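Conserved domain protein (Bacillus anthracis, PDB 3FBQ) is of unknown function but is built mainly of antiparallel beta sheets and carries domains of families not yet characterised. Local coordinates at residues E183-R189 / D220-I224; L54-Y58 / V115-W119. One frame throughout, in Å; residues are numbered along the deposited sequence.

Contact 1 (E183-R189 / D220-I224); sequences EVSKGAR and DPYNI
Arg189, on the short helix 186-191, lies across Tyr222. Its chain is extended from CG to NE, and this carries the guanidinium past the ring to the loop 220-224. CD sits over one face of the Tyr222 ring in a CH-pi contact, 3.9 Å from the ring centroid. Tyr222 CD1 in turn lies over a face of the guanidinium, with the two planes 36° apart. Both the aliphatic chain and the guanidinium thus lie along the ring.

Several groups fix the rotation of the guanidinium. Arg189 NE gives a fairly straight bond to Val184 O at 3.1 Å; the oxygen lies near the guanidinium plane, while NE stands above the plane of the carbonyl. Arg189 NH2 makes a salt bridge to Asp220 OD2 at 3.0 Å. The same nitrogen has a weak, bent hydrogen bond to Asn223 OD1. That oxygen also accepts from Val184 N at 3.2 Å, with an N-H...O angle of 162°.

Asp220 CG stands between the backbone N and the carbonyl carbon (chi1 63°). This turns OD2 back over its own loop, where it accepts from Tyr222 N at 2.9 Å and from Asn223 N at 3.0 Å, an Asx turn within an Asx motif. Val184 CG2 packs on Tyr222 CB at 3.6 Å.

Tyr222 OH is hydrogen-bonded to Trp192 O, and Lys41 NZ of a second subunit to Pro221 O. Strand 162-171 packs against Val184. The contact ties the junction of strand 175-184 and helix 186-191 to the loop between strands 208-218 and 224-231.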
# COMPACT_ATOMS: atom_id res chain seq x y z
N GLU A 183 -11.19 -11.12 29.80
CA GLU A 183 -12.16 -12.21 29.58
C GLU A 183 -13.62 -11.76 29.78
O GLU A 183 -13.91 -10.97 30.68
CB GLU A 183 -11.82 -13.38 30.47
CG GLU A 183 -10.55 -14.08 30.05
CD GLU A 183 -9.98 -14.92 31.19
OE1 GLU A 183 -10.78 -15.63 31.85
OE2 GLU A 183 -8.75 -14.88 31.43
N VAL A 184 -14.51 -12.24 28.91
CA VAL A 184 -15.94 -11.92 28.90
C VAL A 184 -16.78 -13.23 28.96
O VAL A 184 -16.55 -14.18 28.18
CB VAL A 184 -16.30 -11.11 27.64
CG1 VAL A 184 -17.67 -10.48 27.76
CG2 VAL A 184 -15.29 -10.03 27.39
N SER A 185 -17.76 -13.27 29.87
CA SER A 185 -18.58 -14.48 30.08
C SER A 185 -19.69 -14.59 29.07
O SER A 185 -20.08 -13.58 28.46
CB SER A 185 -19.25 -14.41 31.45
OG SER A 185 -20.29 -13.45 31.40
N LYS A 186 -20.24 -15.81 28.92
CA LYS A 186 -21.44 -16.00 28.08
C LYS A 186 -22.56 -15.02 28.47
O LYS A 186 -23.15 -14.40 27.59
CB LYS A 186 -21.90 -17.48 27.98
CG LYS A 186 -22.48 -18.11 29.26
CD LYS A 186 -24.05 -18.01 29.36
CE LYS A 186 -24.58 -18.16 30.81
NZ LYS A 186 -25.50 -19.34 30.93
N GLY A 187 -22.83 -14.83 29.77
CA GLY A 187 -23.75 -13.79 30.21
C GLY A 187 -23.46 -12.46 29.51
O GLY A 187 -24.25 -12.00 28.67
N ALA A 188 -22.29 -11.89 29.82
CA ALA A 188 -21.90 -10.56 29.40
C ALA A 188 -21.78 -10.37 27.87
O ALA A 188 -22.22 -9.33 27.32
CB ALA A 188 -20.64 -10.21 30.06
N ARG A 189 -21.21 -11.37 27.19
CA ARG A 189 -21.04 -11.28 25.72
C ARG A 189 -22.37 -10.95 25.06
O ARG A 189 -22.42 -10.28 24.01
CB ARG A 189 -20.53 -12.59 25.10
CG ARG A 189 -19.29 -13.14 25.71
CD ARG A 189 -18.66 -14.13 24.80
NE ARG A 189 -17.28 -14.27 25.17
CZ ARG A 189 -16.30 -14.70 24.39
NH1 ARG A 189 -16.54 -15.06 23.12
NH2 ARG A 189 -15.06 -14.76 24.87
N ASP A 220 -11.49 -14.56 19.61
CA ASP A 220 -12.83 -14.12 19.49
C ASP A 220 -12.90 -12.63 19.74
O ASP A 220 -11.88 -12.02 20.04
CB ASP A 220 -13.79 -14.96 20.34
CG ASP A 220 -13.53 -14.87 21.82
OD1 ASP A 220 -13.19 -15.93 22.39
OD2 ASP A 220 -13.69 -13.76 22.39
N PRO A 221 -14.08 -12.04 19.52
CA PRO A 221 -14.07 -10.60 19.58
C PRO A 221 -13.89 -10.02 20.97
O PRO A 221 -13.85 -8.80 21.08
CB PRO A 221 -15.46 -10.22 18.99
CG PRO A 221 -15.82 -11.33 18.13
CD PRO A 221 -15.27 -12.55 18.81
N TYR A 222 -13.75 -10.87 22.00
CA TYR A 222 -13.94 -10.51 23.44
C TYR A 222 -12.76 -10.77 24.33
O TYR A 222 -12.39 -9.90 25.12
CB TYR A 222 -15.06 -11.32 24.07
CG TYR A 222 -16.41 -11.06 23.50
CD1 TYR A 222 -16.95 -11.91 22.52
CD2 TYR A 222 -17.17 -9.97 23.94
CE1 TYR A 222 -18.23 -11.68 21.98
CE2 TYR A 222 -18.45 -9.71 23.38
CZ TYR A 222 -18.97 -10.58 22.41
OH TYR A 222 -20.21 -10.33 21.88
N ASN A 223 -12.22 -11.99 24.27
CA ASN A 223 -10.99 -12.33 24.99
C ASN A 223 -9.71 -11.86 24.25
O ASN A 223 -9.16 -12.61 23.40
CB ASN A 223 -10.95 -13.83 25.21
CG ASN A 223 -11.93 -14.29 26.32
OD1 ASN A 223 -13.03 -13.72 26.54
ND2 ASN A 223 -11.52 -15.34 27.03
N ILE A 224 -9.25 -10.64 24.57
CA ILE A 224 -8.16 -9.97 23.89
C ILE A 224 -6.93 -9.88 24.84
O ILE A 224 -7.03 -9.33 25.91
CB ILE A 224 -8.57 -8.50 23.41
CG1 ILE A 224 -9.94 -8.41 22.69
CG2 ILE A 224 -7.54 -7.83 22.58
CD1 ILE A 224 -10.31 -9.57 21.90

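Contact 2 (L54-Y58 / V115-W119); sequences LSITY and VNFRW
Leu54 CG is anti to the backbone N (chi1 162°), which sends CD2 across to the Phe117 ring. Phe117 CG takes the position between the backbone N and the carbonyl carbon, and the ring presents a face to that methyl. CD2 lies 3.9 Å from the ring centroid, a CH-pi contact. It is offset toward the rim and comes nearest to Phe117 CG, at 3.6 Å. The same methyl also meets Val115 CG1 at 4.3 Å.

Ile56 and Phe117 point at each other from the two strands. Ile56 CD1 reaches the far end of the ring, 3.5 Å from Phe117 CE1 and 3.7 Å from Phe117 CZ. The ring is thus touched by two aliphatic side chains of one strand.

These residues alternate along their strands and point inward from two antiparallel sheets that face each other, a beta sandwich. Strand 53-62 belongs to the five-stranded sheet and strand 114-126 to the three-stranded one. The two segments run at 45° to each other, with their axes 10.1 Å apart at the closest approach. The contact is made by side chains, and strand 53-62 is hydrogen-bonded through its backbone to strands 40-49 and 97-106.

At the other end, Trp119 extends its indole toward Tyr58. Trp119 CH2 lies over one face of the tyrosine ring, 3.5 Å from Tyr58 CG. The ring planes are inclined at 49°, so the pair is oblique. Leu76 of strand 71-78 packs on Leu54, Phe117 and Trp119. Val102 of strand 97-106 touches Ile56, Tyr58 and Trp119.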
# COMPACT_ATOMS: atom_id res chain seq x y z
N LEU A 54 9.32 -1.40 18.53
CA LEU A 54 10.38 -0.70 17.84
C LEU A 54 9.82 0.64 17.43
O LEU A 54 8.73 0.70 16.86
CB LEU A 54 10.80 -1.48 16.64
CG LEU A 54 11.58 -0.71 15.59
CD1 LEU A 54 13.09 -0.53 15.92
CD2 LEU A 54 11.36 -1.41 14.22
N SER A 55 10.49 1.72 17.80
CA SER A 55 9.95 3.01 17.52
C SER A 55 11.01 3.72 16.77
O SER A 55 12.22 3.59 17.03
CB SER A 55 9.50 3.80 18.75
OG SER A 55 9.17 2.94 19.84
N ILE A 56 10.54 4.44 15.77
CA ILE A 56 11.37 5.07 14.80
C ILE A 56 10.88 6.48 14.54
O ILE A 56 9.66 6.76 14.56
CB ILE A 56 11.28 4.20 13.56
CG1 ILE A 56 12.59 3.54 13.39
CG2 ILE A 56 10.59 4.89 12.28
CD1 ILE A 56 12.54 2.74 12.17
N THR A 57 11.84 7.34 14.25
CA THR A 57 11.61 8.75 14.12
C THR A 57 12.11 9.14 12.73
O THR A 57 13.13 8.60 12.25
CB THR A 57 12.32 9.39 15.30
OG1 THR A 57 11.33 9.69 16.31
CG2 THR A 57 13.02 10.59 14.93
N TYR A 58 11.39 10.01 12.04
CA TYR A 58 11.82 10.31 10.70
C TYR A 58 11.48 11.70 10.29
O TYR A 58 10.62 12.34 10.90
CB TYR A 58 11.21 9.33 9.69
CG TYR A 58 9.71 9.48 9.60
CD1 TYR A 58 8.85 8.69 10.40
CD2 TYR A 58 9.15 10.43 8.75
CE1 TYR A 58 7.53 8.84 10.35
CE2 TYR A 58 7.78 10.61 8.68
CZ TYR A 58 6.98 9.80 9.47
OH TYR A 58 5.62 9.98 9.39
N VAL A 115 16.14 -6.70 16.59
CA VAL A 115 14.98 -6.60 15.72
C VAL A 115 15.46 -6.24 14.33
O VAL A 115 16.00 -5.17 14.15
CB VAL A 115 13.99 -5.47 16.14
CG1 VAL A 115 12.82 -5.35 15.12
CG2 VAL A 115 13.43 -5.68 17.51
N ASN A 116 15.24 -7.12 13.36
CA ASN A 116 15.49 -6.81 11.96
C ASN A 116 14.26 -6.23 11.35
O ASN A 116 13.18 -6.84 11.34
CB ASN A 116 15.89 -8.07 11.21
CG ASN A 116 16.94 -8.88 11.99
OD1 ASN A 116 18.10 -8.43 12.14
ND2 ASN A 116 16.56 -10.09 12.48
N PHE A 117 14.35 -5.04 10.81
CA PHE A 117 13.10 -4.55 10.21
C PHE A 117 13.31 -3.96 8.82
O PHE A 117 14.46 -3.71 8.47
CB PHE A 117 12.45 -3.55 11.14
CG PHE A 117 13.27 -2.36 11.34
CD1 PHE A 117 13.08 -1.25 10.54
CD2 PHE A 117 14.32 -2.37 12.28
CE1 PHE A 117 13.87 -0.12 10.70
CE2 PHE A 117 15.14 -1.22 12.47
CZ PHE A 117 14.89 -0.09 11.69
N ARG A 118 12.23 -3.77 8.04
CA ARG A 118 12.38 -3.04 6.77
C ARG A 118 11.32 -2.02 6.73
O ARG A 118 10.12 -2.30 6.95
CB ARG A 118 12.31 -3.91 5.49
CG ARG A 118 12.89 -5.32 5.68
CD ARG A 118 13.89 -5.89 4.65
NE ARG A 118 13.27 -6.18 3.35
CZ ARG A 118 13.83 -6.88 2.34
NH1 ARG A 118 15.05 -7.43 2.44
NH2 ARG A 118 13.14 -7.03 1.20
N TRP A 119 11.75 -0.80 6.45
CA TRP A 119 10.81 0.28 6.19
C TRP A 119 10.71 0.52 4.69
O TRP A 119 11.63 1.02 4.06
CB TRP A 119 11.24 1.55 6.94
CG TRP A 119 10.14 2.53 7.06
CD1 TRP A 119 8.80 2.25 7.07
CD2 TRP A 119 10.25 3.94 7.18
NE1 TRP A 119 8.07 3.41 7.19
CE2 TRP A 119 8.93 4.46 7.25
CE3 TRP A 119 11.35 4.84 7.24
CZ2 TRP A 119 8.67 5.82 7.38
CZ3 TRP A 119 11.09 6.18 7.41
CH2 TRP A 119 9.76 6.67 7.46

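Contact 2 is core and contact 1 lies at the surface. They are on opposite sides of the chain's centre, with centres 34 Å apart and nearest atoms about 18 Å apart. They have no strand in common. Contact 2 joins the two facing sheets of the N-terminal part, and contact 1 lies where inner strands of the eight-stranded sheet that follows give way to a helix and a loop. Their chemistry fits these places. The buried contact relies on apolar and aromatic side chains. The surface contact combines a salt bridge, amide and carboxylate hydrogen bonds, and a tyrosine packed on an arginine. Contact 1 also adjoins a second subunit, whereas contact 2 touches no other chain of the assembly.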